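Local structure of thiamin pyrophosphokinase family protein (Enterococcus faecalis, 3MEL) at residues A21-D24 with Y25-G28; A73-D76 with D77-Q81. The protein probably transfers a pyrophosphate group from ATP to thiamine, making thiamine diphosphate, with magnesium ions bound at its active site. All coordinates share one frame; numbering follows the deposited sequence.

Contact 1 of 2, residues A21-D24 with Y25-G28; sequences ATYD and YFVG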
# COMPACT_ATOMS: atom_id res chain seq x y z
N ALA A 21 28.16 -4.61 4.15
CA ALA A 21 29.13 -3.66 4.70
C ALA A 21 28.41 -2.43 5.25
O ALA A 21 28.80 -1.87 6.28
CB ALA A 21 30.12 -3.24 3.63
N THR A 22 27.34 -2.04 4.57
CA THR A 22 26.68 -0.78 4.86
C THR A 22 25.91 -0.81 6.18
O THR A 22 25.64 0.23 6.77
CB THR A 22 25.77 -0.35 3.67
OG1 THR A 22 24.45 -0.89 3.82
CG2 THR A 22 26.39 -0.79 2.32
N TYR A 23 25.57 -2.01 6.64
CA TYR A 23 24.84 -2.17 7.90
C TYR A 23 25.75 -2.55 9.08
O TYR A 23 26.69 -3.32 8.93
CB TYR A 23 23.70 -3.16 7.73
CG TYR A 23 22.82 -2.81 6.58
CD1 TYR A 23 22.07 -1.64 6.59
CD2 TYR A 23 22.77 -3.62 5.46
CE1 TYR A 23 21.27 -1.29 5.51
CE2 TYR A 23 21.98 -3.29 4.37
CZ TYR A 23 21.23 -2.12 4.40
OH TYR A 23 20.46 -1.80 3.32
N ASP A 24 25.47 -1.96 10.24
CA ASP A 24 26.24 -2.17 11.45
C ASP A 24 25.51 -3.07 12.45
O ASP A 24 25.99 -3.29 13.55
CB ASP A 24 26.48 -0.83 12.15
CG ASP A 24 27.18 0.16 11.27
OD1 ASP A 24 28.26 -0.16 10.74
OD2 ASP A 24 26.64 1.27 11.11
N TYR A 25 24.34 -3.58 12.06
CA TYR A 25 23.49 -4.32 12.97
C TYR A 25 22.39 -4.97 12.14
O TYR A 25 21.73 -4.30 11.35
CB TYR A 25 22.88 -3.36 13.99
CG TYR A 25 22.28 -4.00 15.22
CD1 TYR A 25 23.09 -4.69 16.13
CD2 TYR A 25 20.91 -3.91 15.50
CE1 TYR A 25 22.55 -5.28 17.26
CE2 TYR A 25 20.37 -4.49 16.64
CZ TYR A 25 21.19 -5.17 17.51
OH TYR A 25 20.68 -5.76 18.64
N PHE A 26 22.19 -6.27 12.31
CA PHE A 26 21.18 -6.99 11.53
C PHE A 26 20.08 -7.53 12.43
O PHE A 26 20.34 -8.21 13.42
CB PHE A 26 21.82 -8.12 10.73
CG PHE A 26 22.75 -7.66 9.65
CD1 PHE A 26 22.50 -7.94 8.33
CD2 PHE A 26 23.90 -6.94 9.96
CE1 PHE A 26 23.37 -7.53 7.32
CE2 PHE A 26 24.77 -6.52 8.97
CZ PHE A 26 24.50 -6.82 7.65
N VAL A 27 18.83 -7.23 12.05
CA VAL A 27 17.66 -7.53 12.87
C VAL A 27 16.70 -8.45 12.11
O VAL A 27 16.24 -8.11 11.04
CB VAL A 27 16.92 -6.25 13.26
CG1 VAL A 27 15.78 -6.56 14.23
CG2 VAL A 27 17.87 -5.28 13.90
N GLY A 28 16.41 -9.60 12.69
CA GLY A 28 15.46 -10.53 12.11
C GLY A 28 14.11 -10.31 12.76
O GLY A 28 14.02 -10.02 13.95
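Tyr23 and Phe26 form a local aromatic contact, three residues apart, where the loop after strand 3-7 runs into strand 26-29 of the large mixed sheet. It is an offset edge-to-face pair: the Tyr23 ring turns its edge toward the face of Phe26, the planes stand at 86°, and the centroids lie 6.0 Å apart. Closer contact is made at the root of the tyrosine, where Tyr23 CB meets Phe26 CE2 at 3.7 Å. Phe26 reaches back because its CG lies anti to its own carbonyl carbon (chi1 -66°), which swings the ring toward the preceding loop. One face of the Tyr23 ring carries the hydroxyl of its neighbour, with Thr22 OG1 over the ring centre and 3.3 Å above its plane. Strand 26-29 belongs to the parallel part of the sheet, between strands 3-7 and 45-48, and the backbone of 25-28 bonds to both, Tyr25 and Val27 to Leu5 and Phe26 to Leu45. Tyr25 sends its ring away from Tyr23; buried, it packs on Val4 and Leu45 and meets the ring of Phe91. Asp24 is exposed, as fits a carboxylate, and its OD2 accepts a hydrogen bond from the backbone N of Arg3.

Contact 2 of 2, residues A73-D76 with D77-Q81; sequences AEKD and DTDTQ. With TPP (thiamine diphosphate), chain E.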
# COMPACT_ATOMS: atom_id res chain seq x y z
N ALA A 73 2.18 -13.83 21.34
CA ALA A 73 1.43 -13.78 20.07
C ALA A 73 0.29 -12.77 20.15
O ALA A 73 -0.15 -12.22 19.13
CB ALA A 73 0.89 -15.15 19.71
N GLU A 74 -0.19 -12.55 21.37
CA GLU A 74 -1.27 -11.63 21.66
C GLU A 74 -0.70 -10.32 22.14
O GLU A 74 -0.38 -10.16 23.31
CB GLU A 74 -2.13 -12.21 22.79
CG GLU A 74 -3.54 -11.61 22.92
CD GLU A 74 -4.54 -12.33 22.02
OE1 GLU A 74 -4.09 -12.94 21.02
OE2 GLU A 74 -5.76 -12.29 22.32
N LYS A 75 -0.57 -9.36 21.23
CA LYS A 75 -0.17 -8.01 21.60
C LYS A 75 -0.85 -6.98 20.70
O LYS A 75 -1.39 -7.33 19.65
CB LYS A 75 1.35 -7.84 21.53
CG LYS A 75 2.05 -8.85 20.66
CD LYS A 75 3.34 -8.31 20.04
CE LYS A 75 3.97 -9.31 19.08
NZ LYS A 75 3.02 -9.79 18.04
N ASP A 76 -0.81 -5.71 21.12
CA ASP A 76 -1.18 -4.59 20.24
C ASP A 76 -0.20 -4.42 19.08
O ASP A 76 -0.61 -4.26 17.94
CB ASP A 76 -1.22 -3.28 21.02
CG ASP A 76 -2.30 -3.27 22.07
OD1 ASP A 76 -3.39 -3.86 21.83
OD2 ASP A 76 -2.06 -2.65 23.14
N ASP A 77 1.10 -4.45 19.38
CA ASP A 77 2.11 -4.25 18.36
C ASP A 77 2.26 -5.43 17.42
O ASP A 77 2.20 -6.58 17.84
CB ASP A 77 3.47 -4.03 19.01
CG ASP A 77 3.58 -2.69 19.68
OD1 ASP A 77 2.55 -2.02 19.91
OD2 ASP A 77 4.72 -2.31 20.00
N THR A 78 2.48 -5.12 16.15
CA THR A 78 2.99 -6.10 15.20
C THR A 78 4.46 -6.42 15.49
O THR A 78 5.18 -5.57 16.03
CB THR A 78 2.89 -5.57 13.77
OG1 THR A 78 3.64 -4.35 13.67
CG2 THR A 78 1.44 -5.29 13.39
N ASP A 79 4.92 -7.61 15.12
CA ASP A 79 6.33 -7.97 15.31
C ASP A 79 7.26 -6.87 14.81
O ASP A 79 8.25 -6.55 15.46
CB ASP A 79 6.66 -9.29 14.61
CG ASP A 79 6.28 -10.50 15.46
OD1 ASP A 79 5.98 -10.32 16.65
OD2 ASP A 79 6.30 -11.63 14.92
N THR A 80 6.92 -6.29 13.67
CA THR A 80 7.69 -5.21 13.07
C THR A 80 7.64 -3.91 13.88
O THR A 80 8.63 -3.22 13.99
CB THR A 80 7.27 -4.96 11.60
OG1 THR A 80 7.62 -6.09 10.80
CG2 THR A 80 7.96 -3.74 11.03
N GLN A 81 6.50 -3.56 14.45
CA GLN A 81 6.48 -2.39 15.33
C GLN A 81 7.43 -2.59 16.50
O GLN A 81 8.20 -1.70 16.87
CB GLN A 81 5.08 -2.07 15.84
CG GLN A 81 4.22 -1.32 14.84
CD GLN A 81 2.76 -1.28 15.25
OE1 GLN A 81 2.18 -2.31 15.62
NE2 GLN A 81 2.16 -0.10 15.19
N1' TPP E . -7.59 -4.39 16.29
C2' TPP E . -7.74 -4.01 17.71
CM2 TPP E . -8.35 -2.61 17.88
N3' TPP E . -6.53 -4.29 18.50
C4' TPP E . -5.91 -5.62 18.33
N4' TPP E . -4.69 -5.71 19.15
C5' TPP E . -5.63 -5.85 16.80
C6' TPP E . -6.97 -5.70 16.08
C7' TPP E . -4.97 -7.24 16.55
N3 TPP E . -3.54 -7.27 17.00
C2 TPP E . -2.79 -6.01 16.90
S1 TPP E . -1.39 -6.30 15.78
C5 TPP E . -1.59 -8.12 15.67
C4 TPP E . -2.71 -8.50 16.66
CM4 TPP E . -3.55 -9.66 16.14
C6 TPP E . -0.32 -8.97 15.72
C7 TPP E . 0.18 -9.36 14.32
O7 TPP E . 1.60 -9.32 14.34
PA TPP E . 2.57 -9.99 13.26
O1A TPP E . 1.55 -10.04 12.06
O2A TPP E . 3.41 -11.13 13.63
O3A TPP E . 3.77 -9.11 12.70
PB TPP E . 4.48 -8.92 11.30
O1B TPP E . 5.29 -7.58 11.39
O2B TPP E . 5.72 -9.90 11.38
O3B TPP E . 3.72 -9.29 10.09
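The thiamine diphosphate site is built here by the loop before helix 79-90 and by the helix's first turn, with Lys75 reaching across to Asp77 and Asp79. Lys75 NZ forms a salt bridge with Asp79 OD1 at 3.3 Å, a long and weak hydrogen bond, and a second weak one with Asp77 O. A bend at the end of the lysine chain (chi4 53°) turns the ammonium to these oxygens, but its stronger partner is Asp49, a magnesium ligand. Thr78 is the N-cap and makes a capping box with Gln81: Gln81 N donates to Thr78 OG1 at 3.1 Å, and Thr78 N returns a bond to Gln81 OE1, in the carbonyl plane on a lone pair, at 2.9 Å. Gln81 NE2 bonds to Glu118. Threonine suits the cap because its short side chain brings OG1 to the N-H of Gln81. The N-H groups of Asp79 and Thr80 point to the diphosphate: Asp79 N binds TPP O3A at 3.1 Å, and Thr80 holds TPP O1B through both its N and its OG1, the latter at 2.8 Å. The positive end of the helix dipole would probably help hold the anion. Asp79 turns its carboxylate toward the magnesium beside Asp30.

How the contacts relate
Read from the N terminus, contact 1 comes first, where the connection leaving strand 3-7 returns to the sheet as strand 26-29. The chain then passes through helix 32-37, strand 45-48, helix 57-64 and strand 68-70 before contact 2 turns it into helix 79-90. The two are in series, neither nested nor crossed, and each is local, between neighbouring residues within the catalytic domain. The centres of contact 1 and contact 2 lie about 22 Å apart, and the nearest atoms of contacts 1 and 2 are about 7 Å apart, without touching. Strand 26-29 joins the two regions: contact 1 lies where the chain enters it, while Ile29 at its far end meets Asp79 and Thr80 of contact 2, and Asp30 just beyond binds magnesium.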